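Local coordinates for protein transcriptional regulators (LACI-FAMILY TRANSCRIPTIONAL REGULATORY PROTEIN) (Corynebacterium glutamicum, PDB 3GYB) that probably acts as a LacI-family transcription factor, binding regulatory DNA and controlling its activity through a periplasmic-binding-protein-like effector domain, at residues A[122-127]-A[180-185]; A[156-161]-A[184-189]. All blocks are in the same frame, centred on the assembly; numbering follows the deposited sequence.

Contact 1. Residues A[122-127]-A[180-185]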
loop_
_atom_site.group_PDB
_atom_site.type_symbol
_atom_site.label_atom_id
_atom_site.label_comp_id
_atom_site.label_asym_id
_atom_site.label_seq_id
_atom_site.Cartn_x
_atom_site.Cartn_y
_atom_site.Cartn_z
ATOM N N ALA A 122 21.161 12.127 9.143
ATOM C CA ALA A 122 21.305 11.717 7.753
ATOM C C ALA A 122 19.963 11.733 7.037
ATOM O O ALA A 122 18.912 11.571 7.658
ATOM C CB ALA A 122 21.918 10.329 7.679
ATOM N N HIS A 123 20.012 11.927 5.723
ATOM C CA HIS A 123 18.810 11.962 4.897
ATOM C C HIS A 123 18.834 10.865 3.845
ATOM O O HIS A 123 19.838 10.682 3.157
ATOM C CB HIS A 123 18.702 13.317 4.190
ATOM C CG HIS A 123 17.576 13.408 3.205
ATOM N ND1 HIS A 123 16.251 13.326 3.578
ATOM C CD2 HIS A 123 17.576 13.628 1.868
ATOM C CE1 HIS A 123 15.485 13.498 2.516
ATOM N NE2 HIS A 123 16.264 13.684 1.465
ATOM N N LEU A 124 17.740 10.117 3.737
ATOM C CA LEU A 124 17.637 9.080 2.713
ATOM C C LEU A 124 16.871 9.741 1.581
ATOM O O LEU A 124 15.686 10.033 1.715
ATOM C CB LEU A 124 16.862 7.868 3.236
ATOM C CG LEU A 124 17.600 7.054 4.292
ATOM C CD1 LEU A 124 16.701 5.937 4.810
ATOM C CD2 LEU A 124 18.871 6.483 3.677
ATOM N N ARG A 125 17.541 9.982 0.462
ATOM C CA ARG A 125 16.880 10.668 -0.637
ATOM C C ARG A 125 16.219 9.816 -1.708
ATOM O O ARG A 125 16.467 8.620 -1.824
ATOM C CB ARG A 125 17.849 11.667 -1.291
ATOM C CG ARG A 125 19.139 11.080 -1.804
ATOM C CD ARG A 125 20.111 12.181 -2.257
ATOM N NE ARG A 125 19.511 13.115 -3.209
ATOM C CZ ARG A 125 20.195 14.027 -3.896
ATOM N NH1 ARG A 125 21.510 14.132 -3.741
ATOM N NH2 ARG A 125 19.567 14.832 -4.743
ATOM N N VAL A 126 15.358 10.479 -2.475
ATOM C CA VAL A 126 14.611 9.888 -3.578
ATOM C C VAL A 126 14.832 10.812 -4.778
ATOM O O VAL A 126 14.915 12.028 -4.615
ATOM C CB VAL A 126 13.107 9.814 -3.241
ATOM C CG1 VAL A 126 12.323 9.327 -4.443
ATOM C CG2 VAL A 126 12.894 8.882 -2.057
ATOM N N GLY A 127 14.917 10.240 -5.977
ATOM C CA GLY A 127 15.172 11.042 -7.164
ATOM C C GLY A 127 14.024 11.786 -7.823
ATOM O O GLY A 127 14.178 12.294 -8.934
ATOM N N ILE A 180 17.625 9.667 11.266
ATOM C CA ILE A 180 17.461 9.678 9.823
ATOM C C ILE A 180 16.149 10.332 9.420
ATOM O O ILE A 180 15.100 10.032 9.995
ATOM C CB ILE A 180 17.455 8.235 9.249
ATOM C CG1 ILE A 180 18.820 7.579 9.464
ATOM C CG2 ILE A 180 17.090 8.263 7.767
ATOM C CD1 ILE A 180 18.856 6.085 9.125
ATOM N N PHE A 181 16.217 11.253 8.462
ATOM C CA PHE A 181 15.017 11.872 7.917
ATOM C C PHE A 181 14.860 11.204 6.558
ATOM O O PHE A 181 15.621 11.475 5.628
ATOM C CB PHE A 181 15.167 13.395 7.752
ATOM C CG PHE A 181 14.184 14.003 6.775
ATOM C CD1 PHE A 181 12.862 13.562 6.715
ATOM C CD2 PHE A 181 14.585 15.013 5.906
ATOM C CE1 PHE A 181 11.960 14.111 5.808
ATOM C CE2 PHE A 181 13.689 15.570 4.995
ATOM C CZ PHE A 181 12.375 15.118 4.945
ATOM N N SER A 182 13.891 10.300 6.461
ATOM C CA SER A 182 13.623 9.578 5.228
ATOM C C SER A 182 12.739 10.426 4.320
ATOM O O SER A 182 11.732 10.977 4.761
ATOM C CB SER A 182 12.923 8.253 5.546
ATOM O OG SER A 182 12.755 7.485 4.370
ATOM N N SER A 183 13.108 10.511 3.045
ATOM C CA SER A 183 12.358 11.324 2.097
ATOM C C SER A 183 10.874 10.987 2.080
ATOM O O SER A 183 10.044 11.854 1.824
ATOM C CB SER A 183 12.945 11.180 0.688
ATOM O OG SER A 183 12.489 12.231 -0.145
ATOM N N ASN A 184 10.534 9.731 2.353
ATOM C CA ASN A 184 9.129 9.333 2.394
ATOM C C ASN A 184 8.941 8.113 3.284
ATOM O O ASN A 184 9.911 7.481 3.694
ATOM C CB ASN A 184 8.604 9.051 0.988
ATOM C CG ASN A 184 9.472 8.077 0.240
ATOM O OD1 ASN A 184 9.660 6.942 0.672
ATOM N ND2 ASN A 184 10.026 8.521 -0.883
ATOM N N ASP A 185 7.684 7.803 3.594
ATOM C CA ASP A 185 7.368 6.675 4.464
ATOM C C ASP A 185 7.794 5.304 3.964
ATOM O O ASP A 185 8.330 4.510 4.733
ATOM C CB ASP A 185 5.863 6.629 4.747
ATOM C CG ASP A 185 5.407 7.710 5.708
ATOM O OD1 ASP A 185 6.255 8.500 6.194
ATOM O OD2 ASP A 185 4.182 7.761 5.983
HETATM O O HOH W 1 14.850 13.261 -0.928
#
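His123 and Phe181 are paired across two neighbouring parallel strands, their side chains lying side by side and pointing the same way. The imidazole can be followed atom by atom. CB and CG lie near Phe181 O without bonding to it, CG standing anti to the backbone N (chi1 174°). His123 ND1 donates to Phe181 O at 2.8 Å. This bond is bent, 134° at the hydrogen, and the oxygen sits 31° out of the ring plane. ND1 also comes close to the Phe181 ring, and CE1 passes on to CE2 of that ring and to the CA of Ser183. The two rings are oblique, with centroids 4.8 Å apart, and Phe138 meets the imidazole from outside the pair. At the tip, His123 NE2 hydrogen-bonds a water at 2.8 Å that also binds Ser183 OG and accepts from Val126 N; both ring nitrogens thus have partners, which should fix the rotation of the ring.

Phe181 O is gripped twice, since Leu124 N reaches it from the opposite face of the carbonyl plane at 3.1 Å. Phe181 N to Ala122 O and Ser183 N to Leu124 O complete the backbone pairing. The other sheet face carries Leu124, whose CG and CD1 pack on Ile180 CG2, the CG contact being 3.7 Å. Past the strand ends, Val126 CG2 meets Ser183 CB at 3.6 Å and approaches Asn184 ND2, while Asn184 OD1 is held by Thr187. The Asn184 side chain lies about 4 Å from that of Asp212, a magnesium ligand.

Helix 102-115 covers Phe181, whereas helices 160-173 and 185-198 cover Leu124. Parallel strands covered by helices on both faces are characteristic of the alpha/beta subdomains of periplasmic-binding-protein-like folds.

Contact 2. Residues A[156-161]-A[184-189]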
loop_
_atom_site.group_PDB
_atom_site.type_symbol
_atom_site.label_atom_id
_atom_site.label_comp_id
_atom_site.label_asym_id
_atom_site.label_seq_id
_atom_site.Cartn_x
_atom_site.Cartn_y
_atom_site.Cartn_z
ATOM N N GLY A 156 17.218 6.907 -7.140
ATOM C CA GLY A 156 16.220 6.065 -7.770
ATOM C C GLY A 156 14.833 6.327 -7.214
ATOM O O GLY A 156 14.628 7.305 -6.493
ATOM N N PRO A 157 13.855 5.469 -7.531
ATOM C CA PRO A 157 12.484 5.640 -7.044
ATOM C C PRO A 157 12.314 5.220 -5.590
ATOM O O PRO A 157 13.127 4.470 -5.045
ATOM C CB PRO A 157 11.679 4.759 -7.990
ATOM C CG PRO A 157 12.618 3.614 -8.217
ATOM C CD PRO A 157 13.946 4.312 -8.441
ATOM N N ALA A 158 11.246 5.706 -4.971
ATOM C CA ALA A 158 10.959 5.381 -3.583
ATOM C C ALA A 158 10.410 3.964 -3.475
ATOM O O ALA A 158 9.269 3.698 -3.856
ATOM C CB ALA A 158 9.954 6.366 -3.021
ATOM N N VAL A 159 11.238 3.055 -2.969
ATOM C CA VAL A 159 10.840 1.664 -2.790
ATOM C C VAL A 159 11.400 1.171 -1.462
ATOM O O VAL A 159 12.477 1.586 -1.039
ATOM C CB VAL A 159 11.353 0.766 -3.935
ATOM C CG1 VAL A 159 10.608 1.092 -5.222
ATOM C CG2 VAL A 159 12.842 0.962 -4.125
ATOM N N GLU A 160 10.661 0.285 -0.803
ATOM C CA GLU A 160 11.081 -0.230 0.490
ATOM C C GLU A 160 12.420 -0.946 0.458
ATOM O O GLU A 160 13.260 -0.722 1.321
ATOM C CB GLU A 160 10.007 -1.168 1.059
ATOM C CG GLU A 160 10.315 -1.765 2.436
ATOM C CD GLU A 160 11.292 -2.929 2.394
ATOM O OE1 GLU A 160 11.293 -3.679 1.393
ATOM O OE2 GLU A 160 12.043 -3.113 3.377
ATOM N N HIS A 161 12.632 -1.799 -0.538
ATOM C CA HIS A 161 13.882 -2.540 -0.586
ATOM C C HIS A 161 15.110 -1.641 -0.611
ATOM O O HIS A 161 16.096 -1.921 0.071
ATOM C CB HIS A 161 13.926 -3.488 -1.783
ATOM C CG HIS A 161 15.098 -4.418 -1.752
ATOM N ND1 HIS A 161 15.182 -5.473 -0.869
ATOM C CD2 HIS A 161 16.264 -4.412 -2.444
ATOM C CE1 HIS A 161 16.349 -6.076 -1.017
ATOM N NE2 HIS A 161 17.023 -5.452 -1.965
ATOM N N ASN A 184 10.534 9.731 2.353
ATOM C CA ASN A 184 9.129 9.333 2.394
ATOM C C ASN A 184 8.941 8.113 3.284
ATOM O O ASN A 184 9.911 7.481 3.694
ATOM C CB ASN A 184 8.604 9.051 0.988
ATOM C CG ASN A 184 9.472 8.077 0.240
ATOM O OD1 ASN A 184 9.660 6.942 0.672
ATOM N ND2 ASN A 184 10.026 8.521 -0.883
ATOM N N ASP A 185 7.684 7.803 3.594
ATOM C CA ASP A 185 7.368 6.675 4.464
ATOM C C ASP A 185 7.794 5.304 3.964
ATOM O O ASP A 185 8.330 4.510 4.733
ATOM C CB ASP A 185 5.863 6.629 4.747
ATOM C CG ASP A 185 5.407 7.710 5.708
ATOM O OD1 ASP A 185 6.255 8.500 6.194
ATOM O OD2 ASP A 185 4.182 7.761 5.983
ATOM N N ILE A 186 7.552 5.009 2.691
ATOM C CA ILE A 186 7.899 3.687 2.185
ATOM C C ILE A 186 9.402 3.452 2.330
ATOM O O ILE A 186 9.837 2.355 2.666
ATOM C CB ILE A 186 7.427 3.507 0.716
ATOM C CG1 ILE A 186 7.511 2.030 0.324
ATOM C CG2 ILE A 186 8.251 4.360 -0.224
ATOM C CD1 ILE A 186 6.636 1.124 1.179
ATOM N N THR A 187 10.193 4.493 2.109
ATOM C CA THR A 187 11.633 4.361 2.269
ATOM C C THR A 187 11.942 4.146 3.756
ATOM O O THR A 187 12.823 3.358 4.112
ATOM C CB THR A 187 12.352 5.621 1.742
ATOM O OG1 THR A 187 12.175 5.689 0.320
ATOM C CG2 THR A 187 13.855 5.573 2.057
ATOM N N ALA A 188 11.196 4.832 4.619
ATOM C CA ALA A 188 11.389 4.722 6.066
ATOM C C ALA A 188 11.097 3.312 6.573
ATOM O O ALA A 188 11.688 2.872 7.563
ATOM C CB ALA A 188 10.505 5.743 6.803
ATOM N N ILE A 189 10.176 2.615 5.911
ATOM C CA ILE A 189 9.852 1.245 6.298
ATOM C C ILE A 189 11.121 0.418 6.120
ATOM O O ILE A 189 11.425 -0.456 6.931
ATOM C CB ILE A 189 8.724 0.649 5.421
ATOM C CG1 ILE A 189 7.450 1.482 5.568
ATOM C CG2 ILE A 189 8.457 -0.796 5.824
ATOM C CD1 ILE A 189 7.003 1.666 6.992
HETATM O O HOH W 2 13.721 4.281 -1.430
HETATM O O HOH W 3 11.729 -3.259 6.122
#
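Glu160, Ile186 and Ala158 have the most surface buried here, and each meets the other segment by van der Waals contact of carbon atoms with carbon and polar atoms. Glu160, in the first turn of its helix, sets its CA 3.6 Å from Ile186 O. Glu160 CG stands anti to the backbone N (chi1 -179°) and lies 4.0 Å from Ile189 CG2, the two side chains crossing at about a right angle. A bend at chi2 then turns the chain, and OE2 accepts a hydrogen bond from a water that also donates to Ile189 O, so the carboxylate is linked to the second helix through solvent.

Ile186 points toward the loop and divides its branches. CG1 and CD1 lie by the N and CB of Glu160, whereas Ile186 CG2 packs against Ala158 CB at 3.8 Å and is equally near Ala158 O. The Ala158 methyl also comes close to Asn184 ND2.

Thr187 orders the polar side. Thr187 N donates to Asn184 OD1 at 2.9 Å and 154°, a capping bond nearly in line with the side-chain C=O. Thr187 OG1 donates to Asn184 OD1 at 2.8 Å. A water donates to Thr187 OG1 and accepts from Val159 N, the latter at 3.2 Å. The N-cap residue Val159 is thus tied to the cap of helix 185-198.

Thr219 of the second subunit packs on Glu160, and Leu221 of that subunit packs on Ile189. With no direct hydrogen bond across the two segments, the contact rests on van der Waals packing, and two waters supply the polar links.

Overall arrangement
The centres of contacts 1 and 2 lie 8 Å apart, and both contacts end on the same part of the chain, sharing Asn184 and Asp185. Strand 121-124 comes first, then loop 156-159 and helix 160-173, strand 179-182 and helix 185-198. Contact 1 pairs the two strands within the sheet; contact 2 joins the N-terminal ends of helices 160-173 and 185-198, which flank strand 179-182 in the chain. A probable hydrogen bond between Gly127 N and Gly156 O, 3.0 Å, connects them directly. All four segments belong to the periplasmic-binding-protein-like domain, and the Asn184 side chain they share lies about 10 Å from the bound magnesium ion.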